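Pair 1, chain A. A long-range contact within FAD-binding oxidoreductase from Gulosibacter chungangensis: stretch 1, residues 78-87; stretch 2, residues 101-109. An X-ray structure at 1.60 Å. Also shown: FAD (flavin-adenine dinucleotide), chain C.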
# COMPACT_ATOMS: atom_id res chain seq x y z
N GLY A 78 -21.44 -16.19 -21.96
CA GLY A 78 -20.47 -17.03 -21.22
C GLY A 78 -19.11 -17.09 -21.91
O GLY A 78 -18.47 -18.14 -21.87
N ILE A 79 -18.70 -15.99 -22.54
CA ILE A 79 -17.43 -15.89 -23.29
C ILE A 79 -16.38 -15.24 -22.40
O ILE A 79 -16.63 -14.13 -21.93
CB ILE A 79 -17.65 -15.15 -24.61
CG1 ILE A 79 -18.48 -16.03 -25.57
CG2 ILE A 79 -16.31 -14.74 -25.19
CD1 ILE A 79 -18.88 -15.33 -26.83
N PRO A 80 -15.26 -15.94 -22.11
CA PRO A 80 -14.16 -15.37 -21.33
C PRO A 80 -13.46 -14.22 -22.06
O PRO A 80 -13.37 -14.20 -23.32
CB PRO A 80 -13.25 -16.55 -21.05
CG PRO A 80 -13.50 -17.50 -22.19
CD PRO A 80 -14.96 -17.33 -22.54
N LEU A 81 -13.05 -13.23 -21.25
CA LEU A 81 -12.39 -11.98 -21.72
C LEU A 81 -11.01 -11.92 -21.07
O LEU A 81 -10.86 -12.33 -19.90
CB LEU A 81 -13.20 -10.76 -21.28
CG LEU A 81 -14.63 -10.62 -21.80
CD1 LEU A 81 -15.27 -9.35 -21.26
CD2 LEU A 81 -14.66 -10.64 -23.32
N HIS A 82 -10.05 -11.35 -21.77
CA HIS A 82 -8.74 -10.96 -21.19
C HIS A 82 -8.52 -9.55 -21.63
O HIS A 82 -8.44 -9.30 -22.88
CB HIS A 82 -7.62 -11.92 -21.60
CG HIS A 82 -6.26 -11.48 -21.16
ND1 HIS A 82 -6.04 -10.98 -19.86
CD2 HIS A 82 -5.08 -11.48 -21.81
CE1 HIS A 82 -4.76 -10.71 -19.74
NE2 HIS A 82 -4.14 -10.98 -20.95
N ALA A 83 -8.50 -8.64 -20.66
CA ALA A 83 -8.31 -7.21 -20.88
C ALA A 83 -6.89 -6.83 -20.45
O ALA A 83 -6.39 -7.26 -19.39
CB ALA A 83 -9.33 -6.46 -20.09
N PHE A 84 -6.27 -5.98 -21.24
CA PHE A 84 -4.91 -5.49 -20.92
C PHE A 84 -4.79 -4.11 -21.52
O PHE A 84 -5.61 -3.70 -22.34
CB PHE A 84 -3.85 -6.46 -21.48
CG PHE A 84 -4.06 -6.91 -22.90
CD1 PHE A 84 -3.67 -6.13 -23.99
CD2 PHE A 84 -4.72 -8.09 -23.16
CE1 PHE A 84 -3.91 -6.55 -25.29
CE2 PHE A 84 -4.97 -8.50 -24.45
CZ PHE A 84 -4.56 -7.74 -25.52
N SER A 85 -3.77 -3.43 -21.07
CA SER A 85 -3.50 -2.03 -21.45
C SER A 85 -2.67 -1.97 -22.72
O SER A 85 -3.18 -1.43 -23.73
CB SER A 85 -2.88 -1.33 -20.29
OG SER A 85 -3.80 -1.27 -19.23
N GLY A 86 -1.40 -2.35 -22.64
CA GLY A 86 -0.47 -2.39 -23.77
C GLY A 86 -0.34 -3.79 -24.34
O GLY A 86 -0.07 -3.91 -25.56
N GLY A 87 -0.51 -4.81 -23.51
CA GLY A 87 -0.34 -6.21 -23.94
C GLY A 87 1.11 -6.59 -24.22
O GLY A 87 1.35 -7.49 -25.02
N GLY A 101 -9.23 -19.41 -26.89
CA GLY A 101 -10.54 -18.96 -27.37
C GLY A 101 -11.04 -17.74 -26.61
O GLY A 101 -12.09 -17.21 -26.97
N THR A 102 -10.22 -17.20 -25.69
CA THR A 102 -10.60 -15.98 -24.94
C THR A 102 -10.69 -14.84 -25.94
O THR A 102 -9.85 -14.81 -26.85
CB THR A 102 -9.65 -15.75 -23.77
OG1 THR A 102 -9.83 -16.87 -22.90
CG2 THR A 102 -9.89 -14.44 -23.03
N VAL A 103 -11.67 -13.98 -25.77
CA VAL A 103 -11.77 -12.72 -26.55
C VAL A 103 -10.84 -11.71 -25.86
O VAL A 103 -11.04 -11.48 -24.65
CB VAL A 103 -13.21 -12.24 -26.65
CG1 VAL A 103 -13.30 -10.83 -27.19
CG2 VAL A 103 -14.07 -13.19 -27.48
N LEU A 104 -9.93 -11.10 -26.59
CA LEU A 104 -8.96 -10.14 -25.99
C LEU A 104 -9.51 -8.72 -26.11
O LEU A 104 -10.10 -8.36 -27.20
CB LEU A 104 -7.64 -10.29 -26.72
CG LEU A 104 -7.16 -11.74 -26.91
CD1 LEU A 104 -5.79 -11.74 -27.53
CD2 LEU A 104 -7.13 -12.48 -25.59
N LEU A 105 -9.35 -7.94 -25.03
CA LEU A 105 -9.69 -6.50 -25.06
C LEU A 105 -8.36 -5.75 -24.99
O LEU A 105 -7.81 -5.67 -23.93
CB LEU A 105 -10.59 -6.10 -23.89
CG LEU A 105 -12.07 -6.42 -24.02
CD1 LEU A 105 -12.31 -7.85 -24.45
CD2 LEU A 105 -12.82 -6.07 -22.74
N HIS A 106 -7.91 -5.17 -26.10
CA HIS A 106 -6.73 -4.28 -26.08
C HIS A 106 -7.21 -2.84 -25.85
O HIS A 106 -7.48 -2.14 -26.83
CB HIS A 106 -5.91 -4.50 -27.33
CG HIS A 106 -4.70 -3.65 -27.38
ND1 HIS A 106 -4.05 -3.39 -28.53
CD2 HIS A 106 -4.10 -2.93 -26.42
CE1 HIS A 106 -3.05 -2.56 -28.29
NE2 HIS A 106 -3.05 -2.28 -27.00
N LEU A 107 -7.28 -2.44 -24.59
CA LEU A 107 -7.80 -1.14 -24.19
C LEU A 107 -6.92 -0.02 -24.73
O LEU A 107 -7.46 1.02 -25.06
CB LEU A 107 -7.94 -1.06 -22.66
CG LEU A 107 -9.31 -1.51 -22.15
CD1 LEU A 107 -9.45 -3.00 -22.18
CD2 LEU A 107 -9.59 -0.93 -20.78
N GLY A 108 -5.60 -0.24 -24.73
CA GLY A 108 -4.66 0.85 -24.97
C GLY A 108 -4.64 1.29 -26.43
O GLY A 108 -4.11 2.36 -26.69
N LYS A 109 -5.16 0.49 -27.36
CA LYS A 109 -5.14 0.86 -28.80
C LYS A 109 -5.80 2.24 -28.94
O LYS A 109 -5.21 3.12 -29.61
CB LYS A 109 -5.83 -0.24 -29.62
CG LYS A 109 -6.00 0.05 -31.12
CD LYS A 109 -5.10 -0.67 -32.06
CE LYS A 109 -5.08 -0.04 -33.44
NZ LYS A 109 -6.08 -0.65 -34.33
PA FAD C . -0.07 -5.21 -19.97
O1A FAD C . 0.38 -6.38 -20.78
O2A FAD C . -1.02 -4.21 -20.61
O5B FAD C . -0.76 -5.76 -18.68
C5B FAD C . -0.20 -6.82 -17.92
C4B FAD C . -1.33 -7.54 -17.23
O4B FAD C . -2.00 -6.67 -16.28
C3B FAD C . -2.47 -8.04 -18.14
O3B FAD C . -2.14 -9.28 -18.75
C2B FAD C . -3.67 -8.06 -17.18
O2B FAD C . -3.63 -9.25 -16.41
C1B FAD C . -3.41 -6.81 -16.33
N9A FAD C . -3.97 -5.60 -16.86
C8A FAD C . -3.30 -4.65 -17.58
N7A FAD C . -4.07 -3.65 -17.90
C5A FAD C . -5.31 -3.98 -17.43
C6A FAD C . -6.53 -3.29 -17.43
N6A FAD C . -6.70 -2.11 -18.03
N1A FAD C . -7.58 -3.91 -16.85
C2A FAD C . -7.39 -5.11 -16.24
N3A FAD C . -6.28 -5.83 -16.16
C4A FAD C . -5.27 -5.20 -16.78
N1 FAD C . 8.76 -5.50 -15.78
C2 FAD C . 8.90 -4.67 -14.76
O2 FAD C . 7.93 -4.44 -13.98
N3 FAD C . 10.03 -3.97 -14.56
C4 FAD C . 11.14 -4.14 -15.34
O4 FAD C . 12.14 -3.42 -15.15
C4X FAD C . 11.07 -5.04 -16.39
N5 FAD C . 12.14 -5.21 -17.12
C5X FAD C . 12.03 -6.10 -18.16
C6 FAD C . 13.15 -6.28 -18.98
C7 FAD C . 13.12 -7.11 -20.09
C7M FAD C . 14.36 -7.26 -20.94
C8 FAD C . 11.91 -7.77 -20.40
C8M FAD C . 11.83 -8.68 -21.59
C9 FAD C . 10.81 -7.62 -19.58
C9A FAD C . 10.82 -6.78 -18.46
N10 FAD C . 9.71 -6.56 -17.65
C10 FAD C . 9.80 -5.67 -16.59
C1' FAD C . 8.39 -7.17 -17.95
C2' FAD C . 7.51 -6.31 -18.87
O2' FAD C . 8.30 -5.75 -19.98
C3' FAD C . 6.84 -5.10 -18.19
O3' FAD C . 6.33 -5.47 -16.93
C4' FAD C . 5.72 -4.43 -19.00
O4' FAD C . 5.56 -3.06 -18.57
C5' FAD C . 4.42 -5.17 -18.85
O5' FAD C . 3.60 -5.06 -20.02
P FAD C . 2.51 -3.91 -20.17
O1P FAD C . 2.20 -3.75 -21.63
O2P FAD C . 3.04 -2.72 -19.43
O3P FAD C . 1.23 -4.47 -19.39

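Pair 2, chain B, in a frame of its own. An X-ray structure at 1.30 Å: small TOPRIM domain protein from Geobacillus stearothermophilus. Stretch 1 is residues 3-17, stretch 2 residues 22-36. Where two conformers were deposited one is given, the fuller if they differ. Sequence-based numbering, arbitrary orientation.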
# COMPACT_ATOMS: atom_id res chain seq x y z
N ARG B 3 -5.69 -18.96 2.62
CA ARG B 3 -4.80 -18.17 3.42
C ARG B 3 -4.63 -16.78 2.81
O ARG B 3 -4.64 -16.59 1.60
CB ARG B 3 -3.46 -18.87 3.56
CG ARG B 3 -2.63 -18.90 2.27
CD ARG B 3 -1.63 -20.05 2.32
NE ARG B 3 -0.69 -19.89 3.42
CZ ARG B 3 0.03 -20.86 3.94
NH1 ARG B 3 0.90 -20.59 4.91
NH2 ARG B 3 -0.03 -22.07 3.44
N VAL B 4 -4.51 -15.78 3.66
CA VAL B 4 -4.28 -14.43 3.19
C VAL B 4 -2.80 -14.24 2.90
O VAL B 4 -1.96 -14.59 3.74
CB VAL B 4 -4.77 -13.40 4.24
CG1 VAL B 4 -4.41 -11.99 3.80
CG2 VAL B 4 -6.25 -13.54 4.44
N GLU B 5 -2.49 -13.82 1.67
CA GLU B 5 -1.09 -13.68 1.23
C GLU B 5 -0.70 -12.25 0.91
O GLU B 5 0.48 -11.89 0.94
CB GLU B 5 -0.83 -14.53 -0.01
CG GLU B 5 -1.22 -15.98 0.14
CD GLU B 5 -0.31 -16.89 -0.64
OE1 GLU B 5 -0.07 -16.62 -1.83
OE2 GLU B 5 0.16 -17.87 -0.05
N LYS B 6 -1.68 -11.42 0.58
CA LYS B 6 -1.40 -10.07 0.12
C LYS B 6 -1.32 -9.12 1.27
O LYS B 6 -2.14 -9.15 2.18
CB LYS B 6 -2.49 -9.63 -0.84
CG LYS B 6 -2.53 -10.49 -2.09
CD LYS B 6 -3.58 -9.99 -3.05
CE LYS B 6 -3.89 -11.03 -4.11
NZ LYS B 6 -4.75 -10.43 -5.16
N VAL B 7 -0.40 -8.16 1.13
CA VAL B 7 -0.16 -7.13 2.12
C VAL B 7 0.07 -5.80 1.41
O VAL B 7 0.86 -5.74 0.45
CB VAL B 7 1.11 -7.45 2.92
CG1 VAL B 7 1.36 -6.37 3.97
CG2 VAL B 7 1.00 -8.83 3.58
N ILE B 8 -0.65 -4.76 1.82
CA ILE B 8 -0.39 -3.39 1.35
C ILE B 8 0.10 -2.57 2.52
O ILE B 8 -0.52 -2.56 3.58
CB ILE B 8 -1.66 -2.74 0.75
CG1 ILE B 8 -2.10 -3.52 -0.49
CG2 ILE B 8 -1.41 -1.27 0.35
CD1 ILE B 8 -3.49 -3.17 -0.93
N ILE B 9 1.22 -1.87 2.31
CA ILE B 9 1.77 -0.97 3.32
C ILE B 9 1.55 0.45 2.86
O ILE B 9 1.77 0.79 1.70
CB ILE B 9 3.27 -1.25 3.51
CG1 ILE B 9 3.49 -2.72 3.90
CG2 ILE B 9 3.87 -0.31 4.55
CD1 ILE B 9 4.93 -3.18 3.88
N VAL B 10 1.02 1.27 3.77
CA VAL B 10 0.80 2.70 3.53
C VAL B 10 1.37 3.49 4.69
O VAL B 10 1.67 2.94 5.76
CB VAL B 10 -0.70 3.03 3.39
CG1 VAL B 10 -1.31 2.32 2.17
CG2 VAL B 10 -1.46 2.65 4.65
N GLU B 11 1.47 4.80 4.49
CA GLU B 11 2.10 5.67 5.48
C GLU B 11 1.10 6.19 6.51
O GLU B 11 1.45 6.40 7.68
CB GLU B 11 2.82 6.84 4.80
CG GLU B 11 3.60 7.74 5.77
CD GLU B 11 4.53 8.72 5.06
OE1 GLU B 11 4.30 9.02 3.86
OE2 GLU B 11 5.46 9.24 5.72
N GLY B 12 -0.14 6.39 6.09
CA GLY B 12 -1.10 7.19 6.85
C GLY B 12 -2.37 6.45 7.22
O GLY B 12 -2.84 5.59 6.49
N ARG B 13 -2.94 6.80 8.37
CA ARG B 13 -4.13 6.12 8.86
C ARG B 13 -5.28 6.20 7.87
O ARG B 13 -6.02 5.24 7.68
CB ARG B 13 -4.57 6.73 10.19
CG ARG B 13 -5.53 5.87 11.00
CD ARG B 13 -6.44 6.72 11.86
NE ARG B 13 -6.59 6.18 13.21
CZ ARG B 13 -7.50 5.27 13.55
NH1 ARG B 13 -8.34 4.79 12.65
NH2 ARG B 13 -7.57 4.84 14.81
N SER B 14 -5.51 7.39 7.33
CA SER B 14 -6.61 7.57 6.40
C SER B 14 -6.37 6.79 5.11
O SER B 14 -7.32 6.29 4.50
CB SER B 14 -6.86 9.06 6.10
OG SER B 14 -5.67 9.71 5.69
N ASP B 15 -5.11 6.66 4.72
CA ASP B 15 -4.76 5.85 3.56
C ASP B 15 -5.24 4.43 3.81
O ASP B 15 -5.76 3.79 2.91
CB ASP B 15 -3.24 5.76 3.35
CG ASP B 15 -2.60 7.09 3.00
OD1 ASP B 15 -3.33 8.05 2.66
OD2 ASP B 15 -1.35 7.17 3.12
N LYS B 16 -4.95 3.91 5.00
CA LYS B 16 -5.31 2.54 5.34
C LYS B 16 -6.81 2.31 5.27
O LYS B 16 -7.27 1.35 4.64
CB LYS B 16 -4.78 2.21 6.73
CG LYS B 16 -5.19 0.85 7.26
CD LYS B 16 -4.19 0.40 8.30
CE LYS B 16 -4.77 -0.59 9.28
NZ LYS B 16 -3.74 -1.01 10.26
N GLN B 17 -7.58 3.20 5.89
CA GLN B 17 -9.02 3.07 5.86
C GLN B 17 -9.58 3.16 4.44
O GLN B 17 -10.47 2.41 4.06
CB GLN B 17 -9.65 4.14 6.77
CG GLN B 17 -9.12 4.10 8.19
CD GLN B 17 -9.73 2.98 9.02
OE1 GLN B 17 -10.82 3.13 9.58
NE2 GLN B 17 -9.01 1.86 9.14
N VAL B 22 -12.00 -0.02 -0.38
CA VAL B 22 -12.16 -0.39 -1.79
C VAL B 22 -11.97 -1.88 -2.05
O VAL B 22 -12.39 -2.39 -3.08
CB VAL B 22 -11.32 0.46 -2.76
CG1 VAL B 22 -11.39 1.93 -2.38
CG2 VAL B 22 -9.89 -0.01 -2.81
N LEU B 23 -11.34 -2.57 -1.10
CA LEU B 23 -10.95 -3.95 -1.34
C LEU B 23 -12.11 -4.92 -1.19
O LEU B 23 -13.00 -4.73 -0.37
CB LEU B 23 -9.82 -4.35 -0.39
CG LEU B 23 -8.46 -3.78 -0.74
CD1 LEU B 23 -7.46 -3.98 0.38
CD2 LEU B 23 -7.98 -4.38 -2.03
N ASN B 24 -12.09 -5.96 -2.02
CA ASN B 24 -13.12 -7.00 -1.95
C ASN B 24 -12.54 -8.37 -1.62
O ASN B 24 -13.19 -9.39 -1.83
CB ASN B 24 -13.91 -7.06 -3.26
CG ASN B 24 -15.18 -7.88 -3.14
OD1 ASN B 24 -15.89 -7.80 -2.13
ND2 ASN B 24 -15.49 -8.65 -4.17
N GLU B 25 -11.30 -8.39 -1.14
CA GLU B 25 -10.70 -9.60 -0.59
C GLU B 25 -9.94 -9.21 0.68
O GLU B 25 -9.60 -8.04 0.86
CB GLU B 25 -9.74 -10.21 -1.62
CG GLU B 25 -8.59 -9.29 -2.07
CD GLU B 25 -7.60 -9.97 -2.98
OE1 GLU B 25 -7.15 -11.09 -2.61
OE2 GLU B 25 -7.23 -9.42 -4.05
N PRO B 26 -9.70 -10.17 1.59
CA PRO B 26 -8.92 -9.86 2.78
C PRO B 26 -7.46 -9.57 2.44
O PRO B 26 -6.84 -10.29 1.68
CB PRO B 26 -9.04 -11.13 3.62
CG PRO B 26 -9.36 -12.19 2.65
CD PRO B 26 -10.19 -11.56 1.59
N VAL B 27 -6.97 -8.43 2.90
CA VAL B 27 -5.59 -8.03 2.64
C VAL B 27 -5.12 -7.44 3.93
O VAL B 27 -5.87 -6.73 4.59
CB VAL B 27 -5.55 -6.94 1.53
CG1 VAL B 27 -4.15 -6.33 1.43
CG2 VAL B 27 -6.01 -7.50 0.19
N VAL B 28 -3.90 -7.80 4.35
CA VAL B 28 -3.34 -7.15 5.52
C VAL B 28 -2.88 -5.77 5.09
O VAL B 28 -2.08 -5.64 4.16
CB VAL B 28 -2.14 -7.92 6.09
CG1 VAL B 28 -1.61 -7.24 7.35
CG2 VAL B 28 -2.50 -9.39 6.36
N ILE B 29 -3.34 -4.75 5.80
CA ILE B 29 -2.91 -3.39 5.53
C ILE B 29 -2.12 -2.88 6.71
O ILE B 29 -2.64 -2.82 7.84
CB ILE B 29 -4.08 -2.43 5.27
CG1 ILE B 29 -4.98 -3.00 4.17
CG2 ILE B 29 -3.55 -1.07 4.85
CD1 ILE B 29 -6.25 -2.20 3.97
N VAL B 30 -0.85 -2.61 6.47
CA VAL B 30 0.04 -2.12 7.50
C VAL B 30 0.22 -0.63 7.31
O VAL B 30 0.49 -0.15 6.20
CB VAL B 30 1.42 -2.81 7.39
CG1 VAL B 30 2.40 -2.22 8.41
CG2 VAL B 30 1.27 -4.33 7.55
N CYS B 31 0.02 0.12 8.38
CA CYS B 31 0.27 1.55 8.37
C CYS B 31 1.55 1.87 9.14
O CYS B 31 1.73 1.41 10.27
CB CYS B 31 -0.93 2.27 8.96
SG CYS B 31 -0.77 4.06 9.01
N THR B 32 2.47 2.59 8.52
CA THR B 32 3.72 2.90 9.22
C THR B 32 3.53 4.04 10.21
O THR B 32 4.39 4.28 11.06
CB THR B 32 4.84 3.28 8.23
OG1 THR B 32 4.48 4.47 7.53
CG2 THR B 32 5.06 2.15 7.23
N ASN B 33 2.42 4.76 10.09
CA ASN B 33 2.12 5.87 10.99
C ASN B 33 3.17 6.95 10.90
O ASN B 33 3.61 7.48 11.92
CB ASN B 33 2.02 5.36 12.43
CG ASN B 33 0.75 4.58 12.68
OD1 ASN B 33 -0.33 4.97 12.22
ND2 ASN B 33 0.86 3.47 13.39
N GLY B 34 3.54 7.29 9.67
CA GLY B 34 4.64 8.23 9.44
C GLY B 34 5.92 7.48 9.15
O GLY B 34 5.91 6.47 8.44
N THR B 35 7.02 7.93 9.73
CA THR B 35 8.29 7.24 9.55
C THR B 35 8.33 5.93 10.33
O THR B 35 7.65 5.77 11.34
CB THR B 35 9.48 8.11 9.99
OG1 THR B 35 9.33 8.45 11.38
CG2 THR B 35 9.53 9.39 9.16
N ILE B 36 9.15 5.00 9.84
CA ILE B 36 9.34 3.71 10.48
C ILE B 36 10.84 3.45 10.54
O ILE B 36 11.57 3.78 9.61
CB ILE B 36 8.64 2.57 9.67
CG1 ILE B 36 8.95 1.20 10.28
CG2 ILE B 36 9.06 2.62 8.21
CD1 ILE B 36 7.99 0.09 9.82
O HOH W 1 -7.00 -12.87 -4.39
O HOH W 2 -0.61 -1.10 10.95

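Two neighbouring parallel strands fix their backbones through a repeating ladder of hydrogen bonds, and the side chains must then fill whatever space the ladder leaves on each face. Pairs 1 and 2 illustrate how freely that second task can be solved. Fourteen central residues superpose with an RMSD of 0.6 Å, and the strand axes cross at -18° in pair 1 and -20° in pair 2.

The ladder is the same, rung for rung. In pair 1, V103(A) N donates to P80(A) O (3.0 Å), H82(A) N to V103(A) O (3.0 Å), L105(A) N to H82(A) O (2.7 Å), F84(A) N to L105(A) O (3.1 Å) and L107(A) N to F84(A) O (3.1 Å). The matching residues of pair 2 repeat the pattern, from V28(B) N to K6(B) O (3.1 Å) through to T32(B) N to V10(B) O (2.9 Å). Because only backbone atoms take part, a proline at P80(A) serves as well as the lysine K6(B): each needs to offer only its carbonyl.

On one face, L81(A), A83(A), V103(A) and L105(A) match V7(B), I9(B), V28(B) and V30(B). Bulk is distributed differently between the strands. In pair 1 the small A83(A) faces the larger L105(A), their CB atoms 4.0 Å apart, and L81(A) CD2 reaches L105(A) CD1 at 3.8 Å. In pair 2 the larger member is I9(B), whose CG1 lies 4.1 Å from V30(B) CB.

The other face differs more in chemistry. F84(A) and H106(A) form an aromatic pair with planes 26° apart, but the rings are slid so that they barely overlap; F84(A) CE1 approaches H106(A) CB at 3.5 Å. At these positions pair 2 has V10(B) and C31(B), much smaller, with V10(B) CG2 4.4 Å from C31(B) CB. Here K16(B), from the following helix, lies across the strand: its CG is 3.5 Å from I29(B) CG2 and its CD 3.8 Å from C31(B) CB, so its aliphatic portion supplies apolar packing.

Beyond the strands the backbones serve different ends. In pair 1, G86(A) N and G87(A) N bind FAD O2A at 2.8 and 3.0 Å, and a CB on G86(A) would clash with FAD O1P. In pair 2 the matching G12(B) precedes a helix at the N-cap position, and its O accepts from K16(B) N at 3.1 Å. A common backbone thus sets the register without dictating the packing.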